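PDB 3BMA: D-alanyl-lipoteichoic acid synthetase, which probably takes part in D-alanylation of lipoteichoic acid during cell wall biogenesis, as a membrane-associated member of the DltD family. Local coordinates for residues Ile106-Phe111 and Asp312-Thr317; Thr268-Pro273 and Val318-Tyr323; Leu280-Phe285 and Gln328-Ile333. The protein carries 1 engineered substitution. All blocks are in the same frame, centred on the assembly; numbering follows the deposited sequence. Where two conformers were deposited one is given.

Contact 1. Residues Ile106-Phe111 and Asp312-Thr317; sequences ISPQWF and DMYQQT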
loop_
_atom_site.group_PDB
_atom_site.type_symbol
_atom_site.label_atom_id
_atom_site.label_comp_id
_atom_site.label_asym_id
_atom_site.label_seq_id
_atom_site.Cartn_x
_atom_site.Cartn_y
_atom_site.Cartn_z
ATOM N N ILE C 106 -43.128 -3.251 5.725
ATOM C CA ILE C 106 -43.107 -1.823 5.404
ATOM C C ILE C 106 -44.216 -1.133 6.182
ATOM O O ILE C 106 -45.384 -1.155 5.775
ATOM C CB ILE C 106 -43.326 -1.528 3.900
ATOM C CG1 ILE C 106 -42.388 -2.340 3.010
ATOM C CG2 ILE C 106 -43.127 -0.049 3.613
ATOM C CD1 ILE C 106 -42.647 -2.118 1.534
ATOM N N SER C 107 -43.857 -0.525 7.307
ATOM C CA SER C 107 -44.836 0.176 8.125
ATOM C C SER C 107 -44.989 1.611 7.636
ATOM O O SER C 107 -43.994 2.328 7.511
ATOM C CB SER C 107 -44.444 0.136 9.599
ATOM O OG SER C 107 -45.430 0.760 10.394
ATOM N N PRO C 108 -46.233 2.023 7.317
ATOM C CA PRO C 108 -46.531 3.388 6.874
ATOM C C PRO C 108 -46.176 4.490 7.880
ATOM O O PRO C 108 -45.993 5.639 7.479
ATOM C CB PRO C 108 -48.042 3.352 6.616
ATOM C CG PRO C 108 -48.337 1.910 6.353
ATOM C CD PRO C 108 -47.442 1.177 7.293
ATOM N N GLN C 109 -46.063 4.149 9.160
ATOM C CA GLN C 109 -45.681 5.135 10.172
ATOM C C GLN C 109 -44.179 5.467 10.175
ATOM O O GLN C 109 -43.767 6.447 10.803
ATOM C CB GLN C 109 -46.195 4.743 11.569
ATOM C CG GLN C 109 -45.514 3.543 12.221
ATOM C CD GLN C 109 -44.481 3.930 13.265
ATOM O OE1 GLN C 109 -43.361 3.422 13.258
ATOM N NE2 GLN C 109 -44.856 4.827 14.174
ATOM N N TRP C 110 -43.370 4.667 9.470
ATOM C CA TRP C 110 -41.959 5.005 9.222
ATOM C C TRP C 110 -41.855 6.132 8.205
ATOM O O TRP C 110 -40.781 6.701 8.003
ATOM C CB TRP C 110 -41.156 3.828 8.664
ATOM C CG TRP C 110 -41.172 2.549 9.437
ATOM C CD1 TRP C 110 -41.523 2.367 10.748
ATOM C CD2 TRP C 110 -40.780 1.266 8.944
ATOM N NE1 TRP C 110 -41.394 1.040 11.090
ATOM C CE2 TRP C 110 -40.936 0.343 10.002
ATOM C CE3 TRP C 110 -40.323 0.802 7.703
ATOM C CZ2 TRP C 110 -40.665 -1.019 9.852
ATOM C CZ3 TRP C 110 -40.038 -0.547 7.563
ATOM C CH2 TRP C 110 -40.208 -1.442 8.634
ATOM N N PHE C 111 -42.968 6.439 7.549
ATOM C CA PHE C 111 -42.970 7.425 6.486
ATOM C C PHE C 111 -43.333 8.818 7.017
ATOM O O PHE C 111 -44.122 9.548 6.414
ATOM C CB PHE C 111 -43.845 6.967 5.311
ATOM C CG PHE C 111 -43.284 5.776 4.568
ATOM C CD1 PHE C 111 -43.445 4.485 5.064
ATOM C CD2 PHE C 111 -42.587 5.947 3.374
ATOM C CE1 PHE C 111 -42.921 3.388 4.388
ATOM C CE2 PHE C 111 -42.065 4.847 2.680
ATOM C CZ PHE C 111 -42.235 3.562 3.192
ATOM N N ASP C 312 -58.324 8.192 5.580
ATOM C CA ASP C 312 -58.193 8.645 4.194
ATOM C C ASP C 312 -56.738 8.913 3.805
ATOM O O ASP C 312 -56.338 8.633 2.676
ATOM C CB ASP C 312 -59.053 9.892 3.940
ATOM C CG ASP C 312 -58.881 10.956 5.016
ATOM O OD1 ASP C 312 -58.193 11.970 4.755
ATOM O OD2 ASP C 312 -59.430 10.771 6.125
ATOM N N MET C 313 -55.965 9.455 4.748
ATOM C CA MET C 313 -54.528 9.675 4.571
ATOM C C MET C 313 -53.800 8.336 4.582
ATOM O O MET C 313 -52.973 8.076 3.711
ATOM C CB MET C 313 -53.979 10.599 5.673
ATOM C CG MET C 313 -52.441 10.804 5.695
ATOM S SD MET C 313 -51.452 9.536 6.549
ATOM C CE MET C 313 -52.231 9.483 8.159
ATOM N N TYR C 314 -54.122 7.500 5.570
ATOM C CA TYR C 314 -53.443 6.219 5.784
ATOM C C TYR C 314 -53.515 5.258 4.593
ATOM O O TYR C 314 -52.551 4.548 4.314
ATOM C CB TYR C 314 -53.962 5.531 7.051
ATOM C CG TYR C 314 -53.040 4.445 7.569
ATOM C CD1 TYR C 314 -53.305 3.099 7.317
ATOM C CD2 TYR C 314 -51.897 4.764 8.301
ATOM C CE1 TYR C 314 -52.458 2.099 7.783
ATOM C CE2 TYR C 314 -51.043 3.769 8.773
ATOM C CZ TYR C 314 -51.333 2.437 8.514
ATOM O OH TYR C 314 -50.498 1.443 8.972
ATOM N N GLN C 315 -54.652 5.236 3.900
ATOM C CA GLN C 315 -54.795 4.398 2.711
ATOM C C GLN C 315 -54.184 5.061 1.480
ATOM O O GLN C 315 -53.811 4.379 0.528
ATOM C CB GLN C 315 -56.259 4.023 2.462
ATOM C CG GLN C 315 -56.931 3.252 3.608
ATOM C CD GLN C 315 -56.250 1.927 3.953
ATOM O OE1 GLN C 315 -55.763 1.207 3.076
ATOM N NE2 GLN C 315 -56.233 1.595 5.244
ATOM N N GLN C 316 -54.079 6.387 1.513
ATOM C CA GLN C 316 -53.456 7.151 0.433
ATOM C C GLN C 316 -51.932 6.979 0.416
ATOM O O GLN C 316 -51.310 7.070 -0.647
ATOM C CB GLN C 316 -53.829 8.629 0.545
ATOM C CG GLN C 316 -53.763 9.411 -0.754
ATOM C CD GLN C 316 -54.077 10.885 -0.567
ATOM O OE1 GLN C 316 -53.520 11.740 -1.261
ATOM N NE2 GLN C 316 -54.969 11.191 0.376
ATOM N N THR C 317 -51.340 6.739 1.591
ATOM C CA THR C 317 -49.905 6.464 1.722
ATOM C C THR C 317 -49.579 5.020 1.357
ATOM O O THR C 317 -48.519 4.733 0.805
ATOM C CB THR C 317 -49.406 6.724 3.152
ATOM O OG1 THR C 317 -50.026 5.800 4.054
ATOM C CG2 THR C 317 -49.751 8.122 3.574
HETATM O O HOH W 1 -48.017 2.151 10.406
#

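Contact 2. Residues Thr268-Pro273 and Val318-Tyr323; sequences TYLKSP and VQKIRY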
loop_
_atom_site.group_PDB
_atom_site.type_symbol
_atom_site.label_atom_id
_atom_site.label_comp_id
_atom_site.label_asym_id
_atom_site.label_seq_id
_atom_site.Cartn_x
_atom_site.Cartn_y
_atom_site.Cartn_z
ATOM N N THR C 268 -49.480 13.252 8.674
ATOM C CA THR C 268 -49.508 12.735 7.304
ATOM C C THR C 268 -48.240 11.942 6.961
ATOM O O THR C 268 -47.127 12.345 7.300
ATOM C CB THR C 268 -49.776 13.856 6.250
ATOM O OG1 THR C 268 -49.744 13.297 4.933
ATOM C CG2 THR C 268 -48.751 14.988 6.335
ATOM N N TYR C 269 -48.416 10.806 6.294
ATOM C CA TYR C 269 -47.282 9.968 5.922
ATOM C C TYR C 269 -47.003 10.001 4.426
ATOM O O TYR C 269 -46.299 9.137 3.897
ATOM C CB TYR C 269 -47.476 8.521 6.401
ATOM C CG TYR C 269 -47.711 8.370 7.887
ATOM C CD1 TYR C 269 -48.709 7.523 8.367
ATOM C CD2 TYR C 269 -46.935 9.069 8.815
ATOM C CE1 TYR C 269 -48.930 7.375 9.731
ATOM C CE2 TYR C 269 -47.149 8.929 10.179
ATOM C CZ TYR C 269 -48.149 8.080 10.627
ATOM O OH TYR C 269 -48.365 7.934 11.977
ATOM N N LEU C 270 -47.560 10.996 3.746
ATOM C CA LEU C 270 -47.423 11.093 2.302
ATOM C C LEU C 270 -46.076 11.666 1.902
ATOM O O LEU C 270 -45.574 11.384 0.813
ATOM C CB LEU C 270 -48.557 11.925 1.702
ATOM C CG LEU C 270 -49.909 11.231 1.500
ATOM C CD1 LEU C 270 -51.013 12.256 1.282
ATOM C CD2 LEU C 270 -49.852 10.233 0.345
ATOM N N LYS C 271 -45.496 12.469 2.790
ATOM C CA LYS C 271 -44.224 13.126 2.520
ATOM C C LYS C 271 -43.157 12.572 3.450
ATOM O O LYS C 271 -43.292 12.661 4.670
ATOM C CB LYS C 271 -44.353 14.642 2.684
ATOM C CG LYS C 271 -45.302 15.309 1.689
ATOM C CD LYS C 271 -45.382 16.808 1.939
ATOM C CE LYS C 271 -45.981 17.544 0.753
ATOM N NZ LYS C 271 -45.836 19.016 0.886
ATOM N N SER C 272 -42.111 11.987 2.865
ATOM C CA SER C 272 -41.057 11.324 3.635
ATOM C C SER C 272 -39.788 11.063 2.829
ATOM O O SER C 272 -39.868 10.747 1.638
ATOM C CB SER C 272 -41.557 9.984 4.175
ATOM O OG SER C 272 -40.748 9.559 5.257
ATOM N N PRO C 273 -38.609 11.182 3.483
ATOM C CA PRO C 273 -37.356 10.670 2.907
ATOM C C PRO C 273 -37.289 9.132 2.892
ATOM O O PRO C 273 -36.471 8.561 2.170
ATOM C CB PRO C 273 -36.282 11.257 3.832
ATOM C CG PRO C 273 -36.975 11.477 5.125
ATOM C CD PRO C 273 -38.381 11.855 4.779
ATOM N N VAL C 318 -50.503 4.116 1.693
ATOM C CA VAL C 318 -50.398 2.701 1.309
ATOM C C VAL C 318 -50.444 2.575 -0.219
ATOM O O VAL C 318 -49.663 1.829 -0.807
ATOM C CB VAL C 318 -51.498 1.828 1.978
ATOM C CG1 VAL C 318 -51.587 0.443 1.335
ATOM C CG2 VAL C 318 -51.226 1.686 3.470
ATOM N N GLN C 319 -51.337 3.338 -0.850
ATOM C CA GLN C 319 -51.411 3.438 -2.309
ATOM C C GLN C 319 -50.113 3.976 -2.914
ATOM O O GLN C 319 -49.713 3.557 -4.001
ATOM C CB GLN C 319 -52.588 4.323 -2.727
ATOM C CG GLN C 319 -53.951 3.642 -2.674
ATOM C CD GLN C 319 -55.107 4.637 -2.667
ATOM O OE1 GLN C 319 -55.202 5.505 -3.538
ATOM N NE2 GLN C 319 -55.993 4.511 -1.681
ATOM N N LYS C 320 -49.461 4.896 -2.202
ATOM C CA LYS C 320 -48.184 5.464 -2.639
ATOM C C LYS C 320 -47.050 4.443 -2.515
ATOM O O LYS C 320 -46.153 4.391 -3.373
ATOM C CB LYS C 320 -47.853 6.734 -1.848
ATOM C CG LYS C 320 -46.811 7.604 -2.521
ATOM C CD LYS C 320 -46.452 8.830 -1.716
ATOM C CE LYS C 320 -45.098 9.351 -2.169
ATOM N NZ LYS C 320 -44.771 10.694 -1.631
ATOM N N ILE C 321 -47.114 3.638 -1.451
ATOM C CA ILE C 321 -46.169 2.550 -1.204
ATOM C C ILE C 321 -46.323 1.450 -2.256
ATOM O O ILE C 321 -45.346 1.074 -2.911
ATOM C CB ILE C 321 -46.320 1.979 0.248
ATOM C CG1 ILE C 321 -45.726 2.963 1.262
ATOM C CG2 ILE C 321 -45.623 0.621 0.396
ATOM C CD1 ILE C 321 -46.191 2.767 2.694
ATOM N N ARG C 322 -47.558 0.972 -2.427
ATOM C CA ARG C 322 -47.888 -0.087 -3.380
ATOM C C ARG C 322 -47.506 0.266 -4.814
ATOM O O ARG C 322 -47.073 -0.603 -5.560
ATOM C CB ARG C 322 -49.373 -0.439 -3.305
ATOM C CG ARG C 322 -49.782 -1.280 -2.087
ATOM C CD ARG C 322 -51.217 -1.769 -2.240
ATOM N NE ARG C 322 -51.325 -2.794 -3.278
ATOM C CZ ARG C 322 -51.753 -4.037 -3.076
ATOM N NH1 ARG C 322 -52.153 -4.427 -1.876
ATOM N NH2 ARG C 322 -51.800 -4.893 -4.085
ATOM N N TYR C 323 -47.649 1.535 -5.189
ATOM C CA TYR C 323 -47.253 1.980 -6.523
ATOM C C TYR C 323 -45.751 1.849 -6.757
ATOM O O TYR C 323 -45.332 1.389 -7.814
ATOM C CB TYR C 323 -47.712 3.410 -6.808
ATOM C CG TYR C 323 -47.321 3.887 -8.192
ATOM C CD1 TYR C 323 -47.987 3.416 -9.328
ATOM C CD2 TYR C 323 -46.275 4.795 -8.370
ATOM C CE1 TYR C 323 -47.625 3.838 -10.600
ATOM C CE2 TYR C 323 -45.904 5.225 -9.642
ATOM C CZ TYR C 323 -46.585 4.745 -10.749
ATOM O OH TYR C 323 -46.224 5.165 -12.006
#

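Contact 3. Residues Leu280-Phe285 and Gln328-Ile333; sequences LVLTQF and QGFTNI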
loop_
_atom_site.group_PDB
_atom_site.type_symbol
_atom_site.label_atom_id
_atom_site.label_comp_id
_atom_site.label_asym_id
_atom_site.label_seq_id
_atom_site.Cartn_x
_atom_site.Cartn_y
_atom_site.Cartn_z
ATOM N N LEU C 280 -33.562 2.177 -2.038
ATOM C CA LEU C 280 -32.261 1.527 -1.858
ATOM C C LEU C 280 -32.421 0.026 -1.689
ATOM O O LEU C 280 -31.722 -0.754 -2.333
ATOM C CB LEU C 280 -31.527 2.102 -0.647
ATOM C CG LEU C 280 -30.964 3.515 -0.799
ATOM C CD1 LEU C 280 -30.483 4.016 0.532
ATOM C CD2 LEU C 280 -29.833 3.523 -1.803
ATOM N N VAL C 281 -33.342 -0.356 -0.811
ATOM C CA VAL C 281 -33.672 -1.750 -0.550
ATOM C C VAL C 281 -34.148 -2.466 -1.825
ATOM O O VAL C 281 -33.617 -3.522 -2.176
ATOM C CB VAL C 281 -34.721 -1.844 0.589
ATOM C CG1 VAL C 281 -35.411 -3.199 0.622
ATOM C CG2 VAL C 281 -34.073 -1.540 1.932
ATOM N N LEU C 282 -35.114 -1.865 -2.527
ATOM C CA LEU C 282 -35.703 -2.447 -3.740
ATOM C C LEU C 282 -34.675 -2.664 -4.840
ATOM O O LEU C 282 -34.726 -3.679 -5.539
ATOM C CB LEU C 282 -36.860 -1.582 -4.263
ATOM C CG LEU C 282 -38.035 -1.329 -3.308
ATOM C CD1 LEU C 282 -39.084 -0.441 -3.949
ATOM C CD2 LEU C 282 -38.658 -2.628 -2.815
ATOM N N THR C 283 -33.746 -1.713 -4.973
ATOM C CA THR C 283 -32.616 -1.819 -5.903
ATOM C C THR C 283 -31.721 -3.003 -5.553
ATOM O O THR C 283 -31.306 -3.753 -6.441
ATOM C CB THR C 283 -31.772 -0.524 -5.925
ATOM O OG1 THR C 283 -32.630 0.595 -6.175
ATOM C CG2 THR C 283 -30.710 -0.578 -7.010
ATOM N N GLN C 284 -31.447 -3.177 -4.260
ATOM C CA GLN C 284 -30.655 -4.311 -3.789
ATOM C C GLN C 284 -31.371 -5.637 -4.047
ATOM O O GLN C 284 -30.739 -6.624 -4.429
ATOM C CB GLN C 284 -30.299 -4.166 -2.306
ATOM C CG GLN C 284 -29.136 -5.057 -1.874
ATOM C CD GLN C 284 -27.917 -4.891 -2.771
ATOM O OE1 GLN C 284 -27.336 -3.807 -2.858
ATOM N NE2 GLN C 284 -27.530 -5.966 -3.444
ATOM N N PHE C 285 -32.690 -5.637 -3.859
ATOM C CA PHE C 285 -33.532 -6.798 -4.156
ATOM C C PHE C 285 -33.498 -7.178 -5.640
ATOM O O PHE C 285 -33.532 -8.358 -5.984
ATOM C CB PHE C 285 -34.980 -6.546 -3.715
ATOM C CG PHE C 285 -35.207 -6.662 -2.225
ATOM C CD1 PHE C 285 -34.189 -7.084 -1.362
ATOM C CD2 PHE C 285 -36.462 -6.387 -1.686
ATOM C CE1 PHE C 285 -34.419 -7.211 0.006
ATOM C CE2 PHE C 285 -36.700 -6.512 -0.317
ATOM C CZ PHE C 285 -35.676 -6.918 0.530
ATOM N N GLN C 328 -42.634 -1.390 -10.345
ATOM C CA GLN C 328 -41.275 -1.860 -10.551
ATOM C C GLN C 328 -41.208 -3.384 -10.608
ATOM O O GLN C 328 -40.162 -3.950 -10.910
ATOM C CB GLN C 328 -40.365 -1.325 -9.449
ATOM C CG GLN C 328 -40.119 0.167 -9.528
ATOM C CD GLN C 328 -39.113 0.644 -8.504
ATOM O OE1 GLN C 328 -37.981 0.981 -8.846
ATOM N NE2 GLN C 328 -39.519 0.671 -7.237
ATOM N N GLY C 329 -42.326 -4.041 -10.307
ATOM C CA GLY C 329 -42.440 -5.484 -10.461
ATOM C C GLY C 329 -42.548 -6.264 -9.166
ATOM O O GLY C 329 -42.474 -7.490 -9.180
ATOM N N PHE C 330 -42.714 -5.557 -8.049
ATOM C CA PHE C 330 -42.814 -6.189 -6.735
ATOM C C PHE C 330 -44.292 -6.331 -6.412
ATOM O O PHE C 330 -44.939 -5.361 -6.010
ATOM C CB PHE C 330 -42.113 -5.348 -5.652
ATOM C CG PHE C 330 -40.619 -5.237 -5.823
ATOM C CD1 PHE C 330 -39.769 -6.182 -5.253
ATOM C CD2 PHE C 330 -40.061 -4.174 -6.530
ATOM C CE1 PHE C 330 -38.383 -6.086 -5.405
ATOM C CE2 PHE C 330 -38.679 -4.067 -6.685
ATOM C CZ PHE C 330 -37.840 -5.023 -6.120
ATOM N N THR C 331 -44.828 -7.533 -6.602
ATOM C CA THR C 331 -46.281 -7.734 -6.520
ATOM C C THR C 331 -46.716 -8.682 -5.406
ATOM O O THR C 331 -47.912 -8.916 -5.221
ATOM C CB THR C 331 -46.890 -8.197 -7.876
ATOM O OG1 THR C 331 -46.277 -9.424 -8.291
ATOM C CG2 THR C 331 -46.705 -7.129 -8.967
ATOM N N ASN C 332 -45.750 -9.230 -4.673
ATOM C CA ASN C 332 -46.050 -10.046 -3.502
ATOM C C ASN C 332 -46.261 -9.146 -2.285
ATOM O O ASN C 332 -45.340 -8.912 -1.509
ATOM C CB ASN C 332 -44.927 -11.057 -3.222
ATOM C CG ASN C 332 -44.619 -11.954 -4.409
ATOM O OD1 ASN C 332 -45.517 -12.423 -5.107
ATOM N ND2 ASN C 332 -43.333 -12.215 -4.627
ATOM N N ILE C 333 -47.475 -8.626 -2.138
ATOM C CA ILE C 333 -47.788 -7.685 -1.064
ATOM C C ILE C 333 -48.918 -8.215 -0.197
ATOM O O ILE C 333 -50.056 -8.342 -0.657
ATOM C CB ILE C 333 -48.206 -6.297 -1.614
ATOM C CG1 ILE C 333 -47.172 -5.753 -2.600
ATOM C CG2 ILE C 333 -48.437 -5.320 -0.471
ATOM C CD1 ILE C 333 -47.658 -4.577 -3.403
#

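Contact 1. Residues Ile106-Phe111 and Asp312-Thr317
Pro108 and Tyr314 make a small, buried, mainly apolar contact with a water bridge beside it, where the loop leaving strand 101-105 meets helix 311-326. The two rings lie obliquely: Pro108 CB is 3.7 Å from Tyr314 CE2, while Pro108 CG approaches Tyr314 OH at 3.4 Å. With CG anti to the backbone N (chi1 -162°), the phenol ring slants away from the helix and its hydroxyl end comes up to the proline. Thr317, one helical turn on, adds a looser touch, its OG1 4.1 Å from Pro108 CB; since two conformers were deposited, this touch is doubtful. In the conformer given, Thr317 OG1 is turned back on Tyr314 O as a hydrogen-bond donor.

Pro108 lies in a short 3-10 turn, seen in the bond from Trp110 N to Ser107 O and the one from Phe111 N to Pro108 O. The turn brings Ser107 OG and Gln109 N to the same water, which lies 2.9 Å from Ser107 OG. That water donates to Tyr314 OH at 3.0 Å and sits in the plane of the phenol ring at its edge, while its bond from Gln109 N is weak. The stronger partner of the hydroxyl lies beyond the two segments, in Pro297 O. Pro108 also packs on Ile296 and Val318, which places it between strand 291-296 and the helix.

No direct hydrogen bond joins the segments. The chemistry therefore implies an interface closed by ring contacts, in which the phenol hydroxyl is gripped twice, by the Pro297 carbonyl as acceptor and by the water as donor.

Contact 2. Residues Thr268-Pro273 and Val318-Tyr323
Lys320 NZ is gripped by three backbone carbonyl oxygens, and the one belonging to this contact, Leu270 O, lies 2.7 Å away. The bond is nearly collinear with the carbonyl, the C=O...N angle being 173°. Trp388 O and Tyr391 O, from the C-terminal part of the chain, supply the other two acceptors, and the ammonium group also makes cation-pi contacts with the rings of Tyr275 and Trp388. Three carbonyl dipoles and two aromatic rings would probably favour the protonated amine.

The lysine reaches this site by stretching out. Its CG is anti to the backbone N (chi1 -162°) and the chain stays extended beyond, carrying NZ off helix 311-326 to the loop. On the way CE passes 3.6 Å from Leu270 O. Alongside, Leu270 CD2 comes to 4.2 Å from Lys320 CD, so an apolar branch lies against the methylene chain; the same leucine side chain also rests on Gln316 and Thr317 of the helix.

The loop has its own fixings. Thr268 OG1 takes a weak bond from Leu270 N at 3.4 Å, nearly straight at 165°. Farther on, Ser272 OG bonds to Ser112 O and also caps Glu274 N. The arrangement thus combines a serine cap at the start of helix 274-287 with a lysine bond that holds the loop before that helix to helix 311-326, two helices of an alpha/beta fold with a parallel sheet, consistent with the SGNH clan.

Contact 3. Residues Leu280-Phe285 and Gln328-Ile333
Leu282 is the first residue of helix 274-287 to touch 328-333. Its two methyls meet different partners. CD2 stands over the centre of the Phe330 ring, 4.1 Å from the centroid and only 8° off the ring normal, a CH-pi contact. CD1 instead meets Gln328 NE2 at 3.5 Å, the two side chains crossing at about a right angle. The backbone joins in: Leu282 O is 3.4 Å from Phe330 CZ, at the rim of the same ring.

One turn later, Phe285 reaches the edge of the Phe330 ring with its CB. This atom is 3.8 Å from Phe330 CE1, near the plane of that ring, and CE1 in turn lies at the edge of the Phe285 ring.

On the other segment, the Gln328 amide is held by Gln324 O on its NE2 and by Gln279 NE2 and Asn380 N on its OE1, while Phe330 also stacks with Tyr377. Gly329, at a phi of 111°, ends helix 311-326 in a Schellman motif and turns the chain toward strand 333-335. The arrangement belongs to a beta-alpha-beta crossover, 291-296 to 333-335, whose return loop packs on the helix preceding its first strand.

How the contacts relate
From the N terminus, the chain first supplies 106-111, and contact 1 closes a loop of 200 intervening residues when helix 311-326 returns to it. Contact 2 starts inside that loop, at 268-273, and ends later on the same helix; contact 3 starts at 280-285 and ends later still, at 328-333. All three pairs therefore cross, and none nests. Contacts 1 and 2 are neighbours, with centres about 6 Å apart and Phe111 C 3.2 Å from Ser272 OG. Contacts 2 and 3 meet where Arg322 NH1 lies 4.1 Å from Ile333 CG2. The loops after strand 101-105 and before helix 274-287 thus join helix 311-326, and the loop before strand 333-335 packs on helix 274-287.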